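Local structure of probable secreted solute-binding lipoprotein (3I3V) at the interface of chains A and B. The protein probably binds a solute outside the membrane and hands it to a transporter, as bacterial extracellular solute-binding lipoproteins of this family do. Residues are numbered along the deposited sequence; one frame, centred on the assembly and turned at random. Chains: chain A/B, Probable secreted solute-binding lipoprotein.

The interface of chains A and B. Residues chain A 53; chain B 74-75, 363.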
# COMPACT_ATOMS: atom_id res chain seq x y z
N GLN A 53 7.75 -7.05 -2.43
CA GLN A 53 6.32 -7.25 -2.72
C GLN A 53 5.54 -7.67 -1.47
O GLN A 53 4.42 -7.21 -1.24
CB GLN A 53 6.13 -8.32 -3.81
CG GLN A 53 6.69 -7.93 -5.17
CD GLN A 53 8.04 -8.58 -5.47
OE1 GLN A 53 8.11 -9.61 -6.15
NE2 GLN A 53 9.11 -7.99 -4.94
N ASP B 74 1.55 -10.83 -10.26
CA ASP B 74 2.10 -10.83 -8.92
C ASP B 74 1.52 -9.82 -7.93
O ASP B 74 0.86 -10.19 -6.96
CB ASP B 74 3.61 -10.64 -8.99
CG ASP B 74 4.29 -10.91 -7.67
OD1 ASP B 74 5.00 -10.01 -7.17
OD2 ASP B 74 4.11 -12.02 -7.14
N LYS B 75 1.75 -8.53 -8.16
CA LYS B 75 1.26 -7.51 -7.24
C LYS B 75 -0.26 -7.42 -7.07
O LYS B 75 -0.74 -7.35 -5.94
CB LYS B 75 1.87 -6.15 -7.61
CG LYS B 75 1.49 -5.01 -6.67
CD LYS B 75 2.66 -4.08 -6.39
CE LYS B 75 3.15 -4.26 -4.96
NZ LYS B 75 3.39 -5.72 -4.66
N PRO B 363 7.93 -14.55 -9.58
CA PRO B 363 8.76 -13.55 -10.24
C PRO B 363 10.27 -13.85 -10.27
O PRO B 363 10.93 -13.63 -11.28
CB PRO B 363 8.44 -12.28 -9.46
CG PRO B 363 7.00 -12.48 -9.08
CD PRO B 363 7.00 -13.92 -8.62
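With CG of A:Gln53 anti to its own carbonyl carbon (chi1 -64°), the CG methylene lies beside the backbone nitrogen and faces B:Asp74, and the bend at chi2 then folds the amide back toward that nitrogen. B:Asp74 answers with CG anti to the backbone N (chi1 -168°), which lifts its carboxylate off the loop toward chain A. The two side chains meet at about a right angle, and the amide and carboxylate planes stand 74° apart. Carboxylate oxygen OD1 of B:Asp74 does the touching: it lies 3.3 Å from CG of A:Gln53 and 3.3 Å from the amide oxygen OE1. Two oxygens thus face each other with no hydrogen bond between them, while the amide nitrogen NE2 points away from this carboxylate. As modelled, the pairing would probably be mildly unfavourable, although at 2.30 Å the O and N ends of a glutamine amide are hard to tell apart. From a second direction B:Lys75, its chain bent at three torsions, brings the amino nitrogen NZ to 3.8 Å from CA and 3.9 Å from CB of A:Gln53. NZ lies along CA, CB and CG, while OD1 runs from CB out to OE1, so the two overlap at CB and CG. B:Pro363, at the start of helix 363-376, borders the amide more loosely, its ring carbon CG 4.2 Å from OE1. In this way helix 51-60 of chain A rests its glutamine against a loop and a helix start of chain B. About 99 Å² is hidden in this patch, one part of a two-fold interface; it adds modest contact to the pairing of the solute-binding subunits, which may exist only in the crystal.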